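Local structure of vascular endothelial cadherin (Gallus gallus, 3PPE) at residues P18-L24 / D52-F58; G149-F153 / A164-L168; S95-D99 / V136-A140. The protein mediates calcium-dependent, homophilic adhesion between endothelial cells through its extracellular cadherin domains, the first two of which make up this chain. One frame throughout, in Å; residues are numbered along the deposited sequence. Where two conformers were deposited one is given.

Contact 1. Residues P18-L24 / D52-F58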
loop_
_atom_site.group_PDB
_atom_site.type_symbol
_atom_site.label_atom_id
_atom_site.label_comp_id
_atom_site.label_asym_id
_atom_site.label_seq_id
_atom_site.Cartn_x
_atom_site.Cartn_y
_atom_site.Cartn_z
ATOM N N PRO A 18 -4.132 -11.144 -5.937
ATOM C CA PRO A 18 -3.828 -10.840 -4.534
ATOM C C PRO A 18 -3.663 -9.342 -4.301
ATOM O O PRO A 18 -3.720 -8.562 -5.253
ATOM C CB PRO A 18 -2.494 -11.557 -4.309
ATOM C CG PRO A 18 -1.860 -11.591 -5.654
ATOM C CD PRO A 18 -2.985 -11.750 -6.636
ATOM N N HIS A 19 -3.460 -8.952 -3.047
ATOM C CA HIS A 19 -3.448 -7.526 -2.672
ATOM C C HIS A 19 -2.145 -7.127 -2.015
ATOM O O HIS A 19 -1.670 -7.788 -1.126
ATOM C CB HIS A 19 -4.613 -7.213 -1.715
ATOM C CG HIS A 19 -5.970 -7.547 -2.271
ATOM N ND1 HIS A 19 -6.952 -8.138 -1.508
ATOM C CD2 HIS A 19 -6.494 -7.403 -3.520
ATOM C CE1 HIS A 19 -8.033 -8.325 -2.248
ATOM N NE2 HIS A 19 -7.775 -7.907 -3.482
ATOM N N HIS A 20 -1.590 -6.019 -2.445
ATOM C CA HIS A 20 -0.286 -5.597 -1.986
ATOM C C HIS A 20 -0.383 -5.132 -0.541
ATOM O O HIS A 20 -1.237 -4.288 -0.199
ATOM C CB HIS A 20 0.265 -4.467 -2.849
ATOM C CG HIS A 20 1.669 -4.074 -2.483
ATOM N ND1 HIS A 20 2.753 -4.888 -2.719
ATOM C CD2 HIS A 20 2.163 -2.976 -1.869
ATOM C CE1 HIS A 20 3.859 -4.292 -2.317
ATOM N NE2 HIS A 20 3.530 -3.136 -1.786
ATOM N N VAL A 21 0.483 -5.708 0.295
ATOM C CA VAL A 21 0.529 -5.417 1.737
ATOM C C VAL A 21 1.598 -4.360 2.037
ATOM O O VAL A 21 1.336 -3.401 2.739
ATOM C CB VAL A 21 0.800 -6.693 2.582
ATOM C CG1 VAL A 21 1.015 -6.337 4.095
ATOM C CG2 VAL A 21 -0.357 -7.697 2.417
ATOM N N GLY A 22 2.818 -4.566 1.548
ATOM C CA GLY A 22 3.920 -3.671 1.880
ATOM C C GLY A 22 5.228 -4.254 1.378
ATOM O O GLY A 22 5.219 -5.211 0.590
ATOM N N LYS A 23 6.354 -3.707 1.827
ATOM C CA LYS A 23 7.634 -4.159 1.282
ATOM C C LYS A 23 8.704 -4.258 2.331
ATOM O O LYS A 23 8.887 -3.346 3.108
ATOM C CB LYS A 23 8.076 -3.255 0.105
ATOM C CG LYS A 23 9.307 -3.759 -0.660
ATOM C CD LYS A 23 9.937 -2.637 -1.484
ATOM C CE LYS A 23 11.353 -3.013 -1.991
ATOM N NZ LYS A 23 12.439 -3.429 -0.970
ATOM N N LEU A 24 9.412 -5.380 2.344
ATOM C CA LEU A 24 10.579 -5.539 3.195
ATOM C C LEU A 24 11.798 -4.935 2.538
ATOM O O LEU A 24 11.928 -5.016 1.326
ATOM C CB LEU A 24 10.852 -7.034 3.426
ATOM C CG LEU A 24 9.786 -7.821 4.212
ATOM C CD1 LEU A 24 10.162 -9.318 4.133
ATOM C CD2 LEU A 24 9.773 -7.311 5.655
ATOM N N ASP A 52 11.994 -8.314 -4.520
ATOM C CA ASP A 52 12.163 -6.947 -4.039
ATOM C C ASP A 52 11.717 -6.814 -2.587
ATOM O O ASP A 52 11.959 -5.793 -1.945
ATOM C CB ASP A 52 11.382 -5.969 -4.921
ATOM C CG ASP A 52 11.922 -5.903 -6.336
ATOM O OD1 ASP A 52 13.149 -5.736 -6.499
ATOM O OD2 ASP A 52 11.118 -6.017 -7.287
ATOM N N GLY A 53 11.064 -7.852 -2.077
ATOM C CA GLY A 53 10.659 -7.889 -0.683
ATOM C C GLY A 53 9.190 -7.569 -0.496
ATOM O O GLY A 53 8.718 -7.413 0.630
ATOM N N ASP A 54 8.465 -7.471 -1.605
ATOM C CA ASP A 54 7.023 -7.159 -1.565
ATOM C C ASP A 54 6.224 -8.337 -1.027
ATOM O O ASP A 54 6.492 -9.494 -1.380
ATOM C CB ASP A 54 6.479 -6.778 -2.949
ATOM C CG ASP A 54 6.982 -5.438 -3.434
ATOM O OD1 ASP A 54 7.875 -5.477 -4.276
ATOM O OD2 ASP A 54 6.530 -4.349 -2.988
ATOM N N ILE A 55 5.281 -8.023 -0.148
ATOM C CA ILE A 55 4.404 -9.001 0.472
ATOM C C ILE A 55 3.022 -8.707 -0.040
ATOM O O ILE A 55 2.624 -7.538 -0.147
ATOM C CB ILE A 55 4.445 -8.918 2.024
ATOM C CG1 ILE A 55 5.859 -9.265 2.510
ATOM C CG2 ILE A 55 3.377 -9.859 2.664
ATOM C CD1 ILE A 55 5.982 -9.307 4.029
ATOM N N TYR A 56 2.339 -9.770 -0.437
ATOM C CA TYR A 56 0.964 -9.701 -0.909
ATOM C C TYR A 56 0.084 -10.573 -0.049
ATOM O O TYR A 56 0.569 -11.548 0.525
ATOM C CB TYR A 56 0.884 -10.168 -2.366
ATOM C CG TYR A 56 1.260 -9.099 -3.360
ATOM C CD1 TYR A 56 2.586 -8.810 -3.626
ATOM C CD2 TYR A 56 0.286 -8.406 -4.064
ATOM C CE1 TYR A 56 2.937 -7.827 -4.542
ATOM C CE2 TYR A 56 0.626 -7.431 -4.987
ATOM C CZ TYR A 56 1.939 -7.136 -5.208
ATOM O OH TYR A 56 2.264 -6.167 -6.143
ATOM N N ALA A 57 -1.196 -10.215 0.027
ATOM C CA ALA A 57 -2.211 -11.010 0.710
ATOM C C ALA A 57 -3.031 -11.783 -0.318
ATOM O O ALA A 57 -3.453 -11.223 -1.335
ATOM C CB ALA A 57 -3.172 -10.074 1.535
ATOM N N PHE A 58 -3.308 -13.047 0.000
ATOM C CA PHE A 58 -3.956 -13.983 -0.937
ATOM C C PHE A 58 -5.360 -14.409 -0.494
ATOM O O PHE A 58 -5.960 -15.308 -1.078
ATOM C CB PHE A 58 -3.048 -15.192 -1.213
ATOM C CG PHE A 58 -1.915 -14.861 -2.129
ATOM C CD1 PHE A 58 -0.829 -14.123 -1.671
ATOM C CD2 PHE A 58 -1.947 -15.232 -3.467
ATOM C CE1 PHE A 58 0.210 -13.778 -2.529
ATOM C CE2 PHE A 58 -0.897 -14.892 -4.319
ATOM C CZ PHE A 58 0.178 -14.166 -3.848
#

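Contact 2. Residues G149-F153 / A164-L168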
loop_
_atom_site.group_PDB
_atom_site.type_symbol
_atom_site.label_atom_id
_atom_site.label_comp_id
_atom_site.label_asym_id
_atom_site.label_seq_id
_atom_site.Cartn_x
_atom_site.Cartn_y
_atom_site.Cartn_z
ATOM N N GLY A 149 -42.540 6.054 20.744
ATOM C CA GLY A 149 -42.640 6.506 22.163
ATOM C C GLY A 149 -41.824 7.732 22.545
ATOM O O GLY A 149 -41.645 8.043 23.728
ATOM N N ASN A 150 -41.326 8.424 21.528
ATOM C CA ASN A 150 -40.463 9.581 21.722
ATOM C C ASN A 150 -41.202 10.802 22.329
ATOM O O ASN A 150 -40.574 11.734 22.821
ATOM C CB ASN A 150 -39.734 9.920 20.399
ATOM C CG ASN A 150 -40.632 9.764 19.181
ATOM O OD1 ASN A 150 -40.924 8.635 18.722
ATOM N ND2 ASN A 150 -41.100 10.896 18.658
ATOM N N GLU A 151 -42.532 10.777 22.330
ATOM C CA GLU A 151 -43.354 11.805 23.013
ATOM C C GLU A 151 -43.313 11.689 24.542
ATOM O O GLU A 151 -43.600 12.672 25.264
ATOM C CB GLU A 151 -44.812 11.667 22.596
ATOM C CG GLU A 151 -45.040 11.734 21.102
ATOM C CD GLU A 151 -44.884 10.368 20.393
ATOM O OE1 GLU A 151 -44.492 9.346 21.026
ATOM O OE2 GLU A 151 -45.172 10.341 19.170
ATOM N N TYR A 152 -42.973 10.487 25.021
ATOM C CA TYR A 152 -43.015 10.130 26.437
ATOM C C TYR A 152 -41.634 10.078 27.086
ATOM O O TYR A 152 -41.503 10.437 28.272
ATOM C CB TYR A 152 -43.774 8.800 26.620
ATOM C CG TYR A 152 -45.181 8.928 26.090
ATOM C CD1 TYR A 152 -45.528 8.375 24.852
ATOM C CD2 TYR A 152 -46.140 9.687 26.776
ATOM C CE1 TYR A 152 -46.787 8.532 24.338
ATOM C CE2 TYR A 152 -47.411 9.833 26.271
ATOM C CZ TYR A 152 -47.720 9.253 25.051
ATOM O OH TYR A 152 -48.964 9.399 24.520
ATOM N N PHE A 153 -40.616 9.681 26.292
ATOM C CA PHE A 153 -39.222 9.480 26.753
ATOM C C PHE A 153 -38.227 9.985 25.721
ATOM O O PHE A 153 -38.509 9.951 24.546
ATOM C CB PHE A 153 -38.930 7.976 27.046
ATOM C CG PHE A 153 -39.844 7.399 28.095
ATOM C CD1 PHE A 153 -41.073 6.818 27.728
ATOM C CD2 PHE A 153 -39.542 7.530 29.441
ATOM C CE1 PHE A 153 -41.955 6.333 28.700
ATOM C CE2 PHE A 153 -40.427 7.026 30.434
ATOM C CZ PHE A 153 -41.634 6.435 30.052
ATOM N N ALA A 164 -39.749 12.442 29.123
ATOM C CA ALA A 164 -39.904 13.549 28.172
ATOM C C ALA A 164 -41.029 14.500 28.562
ATOM O O ALA A 164 -41.193 15.538 27.935
ATOM C CB ALA A 164 -40.161 13.032 26.746
ATOM N N ARG A 165 -41.751 14.161 29.618
ATOM C CA ARG A 165 -42.923 14.924 30.094
ATOM C C ARG A 165 -42.902 14.816 31.598
ATOM O O ARG A 165 -42.439 13.803 32.118
ATOM C CB ARG A 165 -44.241 14.286 29.593
ATOM C CG ARG A 165 -44.458 14.324 28.051
ATOM C CD ARG A 165 -45.814 13.735 27.643
ATOM N NE ARG A 165 -46.901 14.582 28.148
ATOM C CZ ARG A 165 -47.464 15.587 27.489
ATOM N NH1 ARG A 165 -47.042 15.927 26.259
ATOM N NH2 ARG A 165 -48.440 16.283 28.094
ATOM N N ALA A 166 -43.470 15.805 32.291
ATOM C CA ALA A 166 -43.568 15.766 33.763
ATOM C C ALA A 166 -44.903 15.221 34.252
ATOM O O ALA A 166 -45.086 15.091 35.446
ATOM C CB ALA A 166 -43.350 17.153 34.358
ATOM N N ASP A 167 -45.826 14.881 33.354
ATOM C CA ASP A 167 -47.174 14.440 33.767
ATOM C C ASP A 167 -47.457 12.953 33.523
ATOM O O ASP A 167 -48.614 12.590 33.288
ATOM C CB ASP A 167 -48.263 15.281 33.044
ATOM C CG ASP A 167 -48.099 15.259 31.528
ATOM O OD1 ASP A 167 -48.819 15.999 30.813
ATOM O OD2 ASP A 167 -47.219 14.507 31.041
ATOM N N LEU A 168 -46.432 12.087 33.538
ATOM C CA LEU A 168 -46.711 10.664 33.282
ATOM C C LEU A 168 -47.486 10.039 34.450
ATOM O O LEU A 168 -46.979 9.915 35.558
ATOM C CB LEU A 168 -45.468 9.844 32.923
ATOM C CG LEU A 168 -44.595 10.364 31.765
ATOM C CD1 LEU A 168 -43.337 9.543 31.627
ATOM C CD2 LEU A 168 -45.376 10.410 30.460
HETATM O O HOH W 1 -44.504 15.059 24.783
#

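Contact 3. Residues S95-D99 / V136-A140. With CA (calcium ion), chain E; CA (calcium ion), chain D; CA (calcium ion), chain C.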
loop_
_atom_site.group_PDB
_atom_site.type_symbol
_atom_site.label_atom_id
_atom_site.label_comp_id
_atom_site.label_asym_id
_atom_site.label_seq_id
_atom_site.Cartn_x
_atom_site.Cartn_y
_atom_site.Cartn_z
ATOM N N SER A 95 -6.271 -2.652 8.573
ATOM C CA SER A 95 -6.889 -1.326 8.745
ATOM C C SER A 95 -8.398 -1.463 8.641
ATOM O O SER A 95 -8.901 -2.090 7.736
ATOM C CB SER A 95 -6.408 -0.359 7.651
ATOM O OG SER A 95 -4.990 -0.360 7.607
ATOM N N ASP A 96 -9.103 -0.855 9.589
ATOM C CA ASP A 96 -10.548 -0.981 9.734
ATOM C C ASP A 96 -11.340 -0.232 8.664
ATOM O O ASP A 96 -11.076 0.934 8.406
ATOM C CB ASP A 96 -10.940 -0.401 11.109
ATOM C CG ASP A 96 -12.363 -0.746 11.509
ATOM O OD1 ASP A 96 -13.088 0.165 11.974
ATOM O OD2 ASP A 96 -12.775 -1.919 11.375
ATOM N N ILE A 97 -12.358 -0.867 8.099
ATOM C CA ILE A 97 -13.381 -0.113 7.417
ATOM C C ILE A 97 -14.648 -0.129 8.282
ATOM O O ILE A 97 -14.829 -1.010 9.144
ATOM C CB ILE A 97 -13.673 -0.629 5.943
ATOM C CG1 ILE A 97 -14.363 -1.997 5.908
ATOM C CG2 ILE A 97 -12.346 -0.583 5.059
ATOM C CD1 ILE A 97 -15.108 -2.284 4.556
ATOM N N ASN A 98 -15.517 0.842 8.058
ATOM C CA ASN A 98 -16.792 0.864 8.753
ATOM C C ASN A 98 -17.773 -0.133 8.124
ATOM O O ASN A 98 -18.513 0.188 7.216
ATOM C CB ASN A 98 -17.390 2.282 8.797
ATOM C CG ASN A 98 -18.487 2.375 9.844
ATOM O OD1 ASN A 98 -18.347 1.795 10.934
ATOM N ND2 ASN A 98 -19.580 3.012 9.524
ATOM N N ASP A 99 -17.761 -1.371 8.594
ATOM C CA ASP A 99 -18.617 -2.386 8.006
ATOM C C ASP A 99 -19.542 -3.087 9.011
ATOM O O ASP A 99 -20.156 -4.084 8.689
ATOM C CB ASP A 99 -17.799 -3.386 7.162
ATOM C CG ASP A 99 -16.706 -4.122 7.943
ATOM O OD1 ASP A 99 -16.202 -3.649 9.000
ATOM O OD2 ASP A 99 -16.304 -5.232 7.455
ATOM N N VAL A 136 -10.666 4.325 15.458
ATOM C CA VAL A 136 -10.750 4.940 14.139
ATOM C C VAL A 136 -11.837 6.008 14.197
ATOM O O VAL A 136 -12.641 6.041 15.129
ATOM C CB VAL A 136 -10.906 3.883 13.031
ATOM C CG1 VAL A 136 -10.789 4.529 11.659
ATOM C CG2 VAL A 136 -9.868 2.783 13.200
ATOM N N ALA A 137 -11.856 6.882 13.195
ATOM C CA ALA A 137 -12.696 8.073 13.233
ATOM C C ALA A 137 -14.137 7.585 13.139
ATOM O O ALA A 137 -14.664 7.380 12.045
ATOM C CB ALA A 137 -12.379 9.020 12.085
ATOM N N GLY A 138 -14.769 7.399 14.294
ATOM C CA GLY A 138 -16.218 7.382 14.375
ATOM C C GLY A 138 -16.797 6.005 14.115
ATOM O O GLY A 138 -18.005 5.796 14.238
ATOM N N HIS A 139 -15.932 5.063 13.756
ATOM C CA HIS A 139 -16.374 3.791 13.196
ATOM C C HIS A 139 -17.214 3.009 14.201
ATOM O O HIS A 139 -18.139 2.288 13.823
ATOM C CB HIS A 139 -15.172 2.955 12.753
ATOM C CG HIS A 139 -14.592 3.380 11.439
ATOM N ND1 HIS A 139 -13.734 2.584 10.712
ATOM C CD2 HIS A 139 -14.748 4.518 10.723
ATOM C CE1 HIS A 139 -13.385 3.213 9.605
ATOM N NE2 HIS A 139 -13.986 4.389 9.587
ATOM N N ALA A 140 -16.888 3.157 15.480
ATOM C CA ALA A 140 -17.597 2.455 16.534
ATOM C C ALA A 140 -18.261 3.487 17.458
ATOM O O ALA A 140 -18.520 3.222 18.639
ATOM C CB ALA A 140 -16.634 1.612 17.297
HETATM CA CA CA E . -14.556 -3.053 10.384
HETATM CA CA CA D . -19.561 0.852 12.751
HETATM CA CA CA C . -14.992 -6.695 8.704
HETATM O O HOH W 2 -17.233 -7.374 9.465
#

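Contact 1. Residues P18-L24 / D52-F58
Pro18, preceded by a cis peptide bond, lays its ring over the phenyl group of Phe58: CB sits 3.6 Å from the ring centroid, almost on the ring normal, in a CH-pi contact. The antiparallel pairing of strands 19-23 and 54-57 follows. His19 and Ala57 form a hydrogen-bonded pair, with His19 N to Ala57 O at 2.8 Å and Ala57 N to His19 O at 2.7 Å, while the imidazole of His19 turns aside to hydrogen-bond through NE2 to the carbonyl of Ser15. On the other side of the sheet His20 meets Tyr56. CG of His20 is anti to its own backbone N (chi1 -175°), a torsion that carries the imidazole over the phenol, where its ND1 edge faces the Tyr56 ring in an edge-to-face pair with planes 69° apart. The same phenol face receives CA of His20 in a CH-pi contact.

At Val21 the register slips: Val21 and Gly22 both lie opposite Ile55, a classic beta bulge. Ile55 O takes a firm bond from Val21 N (2.9 Å) and a weak one from Gly22 N (3.4 Å), and Ile55 N returns a nearly straight bond to Gly22 O. Val21 sends CG2 to within 3.8 Å of Ala57 CB. Lys23 runs extended until its last torsion bends the ammonium back to Leu24 O, with Thr25 OG1 as a further partner. Leu24 N closes the pairing on Gly53 O at 2.7 Å, and its side chain crosses that of Ile55.

Within this chain strand 19-23 is an outer strand of a three-stranded sheet, with 46-49 beyond 54-57. Val21, Leu24, Ile55 and Ala57 pack inward against strand 6-10, and Val21, Leu24 and Ile55 also meet strand 82-95, joining the two sheets of the first cadherin domain.

Contact 2. Residues G149-F153 / A164-L168
Tyr152 and Leu168 meet between two loops of the second cadherin domain, CD2 of the leucine standing 3.8 Å from CD2 of the tyrosine, at the edge of the phenol. The two methyls of Leu168 divide their work: CD1 goes instead to Phe153, 3.9 Å from CZ. The two rings share one first torsion, CG anti to the carbonyl carbon (chi1 -59°), but leave successive backbone positions, and so reach different methyls of the same leucine.

Arg165 runs beside Tyr152, pointing the same way, with the guanidinium plane turned 58° from the phenol. The chain of Arg165 bends at chi3 (66°), which brings two nitrogens round to Asp167 in a side-on grip: Arg165 NE to Asp167 OD2 at 2.9 Å and Arg165 NH2 to Asp167 OD1 at 2.8 Å, each oxygen using its syn lone pair. This salt bridge fixes the rotation of the guanidinium, and NH1 reaches a water that in turn donates to Glu151 O.

Backbone and methyl complete the join. Ala164 N donates to Tyr152 O at 2.8 Å from well above the carbonyl plane, and Ala164 CB rests 3.3 Å from that same Tyr152 O.

Both loops border the hydrophobic core. Tyr176 of strand 175-184 meets the rings of Tyr152 and Phe153, the latter edge-to-face, while Phe153 also packs on Ile199 and Leu168 on Leu201, both of strand 194-202.

Contact 3. Residues S95-D99 / V136-A140
His139 hydrogen-bonds to Asp96 across the calcium-bound linker between the first and second cadherin domains. The two side chains approach from opposite directions, and ND1 reaches Asp96 OD1 at 2.8 Å. That oxygen lies in the imidazole plane, whereas the nitrogen meets the carboxylate from above, the two planes being 53° apart. The other carboxylate oxygen, OD2, binds a calcium ion, so one group serves both metal and histidine.

The imidazole is also sandwiched: Asn98 CB sits over the centre of one face, 3.9 Å from the centroid in a CH-pi contact, and Val136 CG1 lies over the opposite face. Replacing His139 with an alanine would probably leave Asp96 OD1 without this donor and open a gap between Val136 and Asn98.

CG of Asn98 is anti to the backbone N (chi1 -164°), which directs OD1 to a second calcium ion shared with His139 O and completed by Asn100, Asp130, Asp132 and Asp184. Asp99 bridges two ions: its OD1 is 2.2 Å from the calcium that Asp96 OD2 and Ile97 O also bind, and its OD2 is 2.3 Å from the third.

Taken in chain order, contact 1 closes first, and contact 3 closes before contact 2 opens. Contact 1 belongs to the first cadherin domain and contact 2 to the second, their centres 58 Å apart on opposite sides of the chain's centre. Contact 3 lies between them, 23 Å from contact 1 and 35 Å from contact 2, centre to centre, and joins residues from both domains. Strand 82-95 touches contact 1 and runs into the linker of contact 3. Two beta-sandwich domains are thus coupled at one calcium-filled junction, consistent with the rigidity that such ions give cadherin ectodomains. Contacts 1 and 3 also touch the second subunit.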